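PDB 2DKN: 3-alpha-hydroxysteroid dehydrogenase from Pseudomonas sp., which catalyses the reversible, NAD-dependent oxidation of the 3-alpha-hydroxyl group of steroids on a Rossmann-fold short-chain dehydrogenase scaffold. Local coordinates for residues A76-L81 / L142-G147. Numbering follows the deposited sequence.
Sequences AANSGL and LAEQQG
Ala143 lies against the start of helix 79-102, its CB 3.9 Å from Ser79 CB, and its own carbonyl faces the same serine: Ser79 CB comes to 3.4 Å from Ala143 O. Beside these contacts a water bridges the two residues, donating to Ala143 O at 2.8 Å and hydrogen-bonded to Ser79 OG at 3.0 Å. Ala143 also touches Val83, while Ser79 reaches helix 149-166.

One residue on, the side chain of Glu144 leaves its helix with CG anti to the carbonyl carbon (chi1 -77°), and a bend at chi2 (-58°) helps carry the carboxylate across. There OE2 accepts a hydrogen bond from the backbone N-H of Gly80, 2.8 Å between N and OE2 and 153° at the hydrogen. The nitrogen arrives on the anti side, slightly out of the carboxylate plane. Asn78, the N-cap residue, flanks the same oxygen with its CB.

Gly147, the first residue past helix 136-146, has positive phi and lies at the edge of the contact. Two successive connections of the Rossmann-fold sheet meet here, 65-68 to 108-112 and 108-112 to 177-183. The carboxylate takes a hydrogen bond from a first-turn amide of helix 79-102 and probably gains from the favourable helix dipole.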
ATOM      1  N   ALA A  76       7.286  16.726  19.376  1.00 11.08           N
ATOM      2  CA  ALA A  76       7.134  18.104  18.904  1.00 10.61           C
ATOM      3  C   ALA A  76       6.797  19.036  20.062  1.00 10.21           C
ATOM      4  O   ALA A  76       6.283  18.591  21.102  1.00  9.17           O
ATOM      5  CB  ALA A  76       6.020  18.182  17.812  1.00 10.63           C
ATOM      6  N   ALA A  77       7.018  20.334  19.833  1.00  9.87           N
ATOM      7  CA  ALA A  77       6.819  21.393  20.826  1.00 10.64           C
ATOM      8  C   ALA A  77       5.447  21.342  21.489  1.00 11.74           C
ATOM      9  O   ALA A  77       5.314  21.446  22.723  1.00 12.11           O
ATOM     10  CB  ALA A  77       7.036  22.768  20.166  1.00  9.55           C
ATOM     11  N   ASN A  78       4.416  21.169  20.672  1.00  9.80           N
ATOM     12  CA  ASN A  78       3.051  21.104  21.179  1.00 10.84           C
ATOM     13  C   ASN A  78       2.132  20.491  20.128  1.00  9.96           C
ATOM     14  O   ASN A  78       2.541  20.284  18.993  1.00  9.72           O
ATOM     15  CB  ASN A  78       2.550  22.496  21.617  1.00 11.61           C
ATOM     16  CG  ASN A  78       2.757  23.576  20.544  1.00 13.27           C
ATOM     17  OD1 ASN A  78       3.509  24.554  20.737  1.00 14.61           O
ATOM     18  ND2 ASN A  78       2.111  23.406  19.426  1.00 12.12           N
ATOM     19  N   SER A  79       0.894  20.200  20.517  1.00 10.51           N
ATOM     20  CA  SER A  79      -0.084  19.603  19.601  1.00  9.23           C
ATOM     21  C   SER A  79      -0.404  20.504  18.423  1.00  9.29           C
ATOM     22  O   SER A  79      -0.644  20.019  17.318  1.00  8.48           O
ATOM     23  CB  SER A  79      -1.358  19.271  20.370  1.00 10.03           C
ATOM     24  OG  SER A  79      -1.099  18.196  21.255  1.00 10.17           O
ATOM     25  N   GLY A  80      -0.424  21.818  18.647  1.00  9.26           N
ATOM     26  CA  GLY A  80      -0.708  22.773  17.570  1.00  8.33           C
ATOM     27  C   GLY A  80       0.323  22.670  16.457  1.00  9.19           C
ATOM     28  O   GLY A  80      -0.018  22.736  15.264  1.00  7.47           O
ATOM     29  N   LEU A  81       1.583  22.480  16.838  1.00  8.53           N
ATOM     30  CA  LEU A  81       2.653  22.433  15.848  1.00  8.47           C
ATOM     31  C   LEU A  81       2.506  21.173  14.981  1.00  7.85           C
ATOM     32  O   LEU A  81       2.704  21.221  13.770  1.00  6.76           O
ATOM     33  CB  LEU A  81       4.027  22.456  16.545  1.00  8.72           C
ATOM     34  CG  LEU A  81       5.239  22.303  15.624  1.00 10.52           C
ATOM     35  CD1 LEU A  81       5.292  23.470  14.624  1.00 11.73           C
ATOM     36  CD2 LEU A  81       6.532  22.227  16.462  1.00 10.48           C
ATOM     37  N   LEU A 142      -8.285  23.199  18.796  1.00 11.89           N
ATOM     38  CA  LEU A 142      -8.799  21.886  19.194  1.00 11.85           C
ATOM     39  C   LEU A 142      -7.686  20.920  19.573  1.00 12.89           C
ATOM     40  O   LEU A 142      -7.818  20.160  20.540  1.00 13.55           O
ATOM     41  CB  LEU A 142      -9.643  21.285  18.081  1.00 11.72           C
ATOM     42  CG  LEU A 142     -11.001  21.960  17.816  1.00 12.82           C
ATOM     43  CD1 LEU A 142     -11.627  21.422  16.561  1.00 11.74           C
ATOM     44  CD2 LEU A 142     -11.947  21.812  19.023  1.00 13.64           C
ATOM     45  N   ALA A 143      -6.597  20.944  18.801  1.00 10.89           N
ATOM     46  CA  ALA A 143      -5.440  20.092  19.087  1.00 12.66           C
ATOM     47  C   ALA A 143      -4.875  20.425  20.462  1.00 13.53           C
ATOM     48  O   ALA A 143      -4.589  19.528  21.260  1.00 13.25           O
ATOM     49  CB  ALA A 143      -4.354  20.267  18.004  1.00 11.91           C
ATOM     50  N   GLU A 144      -4.730  21.717  20.734  1.00 14.67           N
ATOM     51  CA  GLU A 144      -4.225  22.171  22.036  1.00 16.91           C
ATOM     52  C   GLU A 144      -5.150  21.738  23.174  1.00 17.35           C
ATOM     53  O   GLU A 144      -4.685  21.228  24.185  1.00 17.96           O
ATOM     54  CB  GLU A 144      -4.037  23.686  22.049  1.00 17.35           C
ATOM     55  CG  GLU A 144      -2.796  24.167  21.326  1.00 20.02           C
ATOM     56  CD  GLU A 144      -1.521  23.557  21.884  1.00 22.39           C
ATOM     57  OE1 GLU A 144      -1.329  23.554  23.118  1.00 24.42           O
ATOM     58  OE2 GLU A 144      -0.708  23.061  21.093  1.00 24.20           O
ATOM     59  N   GLN A 145      -6.454  21.915  22.990  1.00 18.33           N
ATOM     60  CA  GLN A 145      -7.455  21.496  23.985  1.00 19.69           C
ATOM     61  C   GLN A 145      -7.505  19.979  24.188  1.00 20.45           C
ATOM     62  O   GLN A 145      -7.813  19.500  25.289  1.00 20.99           O
ATOM     63  CB  GLN A 145      -8.843  21.951  23.567  1.00 21.26           C
ATOM     64  CG  GLN A 145      -9.058  23.448  23.552  1.00 23.41           C
ATOM     65  CD  GLN A 145     -10.425  23.805  22.995  1.00 24.84           C
ATOM     66  OE1 GLN A 145     -10.769  24.981  22.859  1.00 26.68           O
ATOM     67  NE2 GLN A 145     -11.214  22.786  22.672  1.00 24.74           N
ATOM     68  N   GLN A 146      -7.233  19.222  23.132  1.00 18.93           N
ATOM     69  CA  GLN A 146      -7.251  17.763  23.234  1.00 20.50           C
ATOM     70  C   GLN A 146      -6.125  17.319  24.166  1.00 20.79           C
ATOM     71  O   GLN A 146      -6.273  16.338  24.910  1.00 22.42           O
ATOM     72  CB  GLN A 146      -7.142  17.108  21.858  1.00 20.65           C
ATOM     73  CG  GLN A 146      -7.264  15.585  21.845  1.00 21.81           C
ATOM     74  CD  GLN A 146      -8.677  15.076  22.061  1.00 22.89           C
ATOM     75  OE1 GLN A 146      -9.584  15.344  21.269  1.00 22.89           O
ATOM     76  NE2 GLN A 146      -8.861  14.299  23.124  1.00 23.84           N
ATOM     77  N   GLY A 147      -5.044  18.106  24.167  1.00 19.56           N
ATOM     78  CA  GLY A 147      -3.982  17.952  25.164  1.00 20.50           C
ATOM     79  C   GLY A 147      -2.784  17.015  25.066  1.00 20.49           C
ATOM     80  O   GLY A 147      -1.905  17.026  25.940  1.00 19.83           O
TER
HETATM   81  O   HOH W   1      -3.791  16.835  21.038  1.00 11.35           O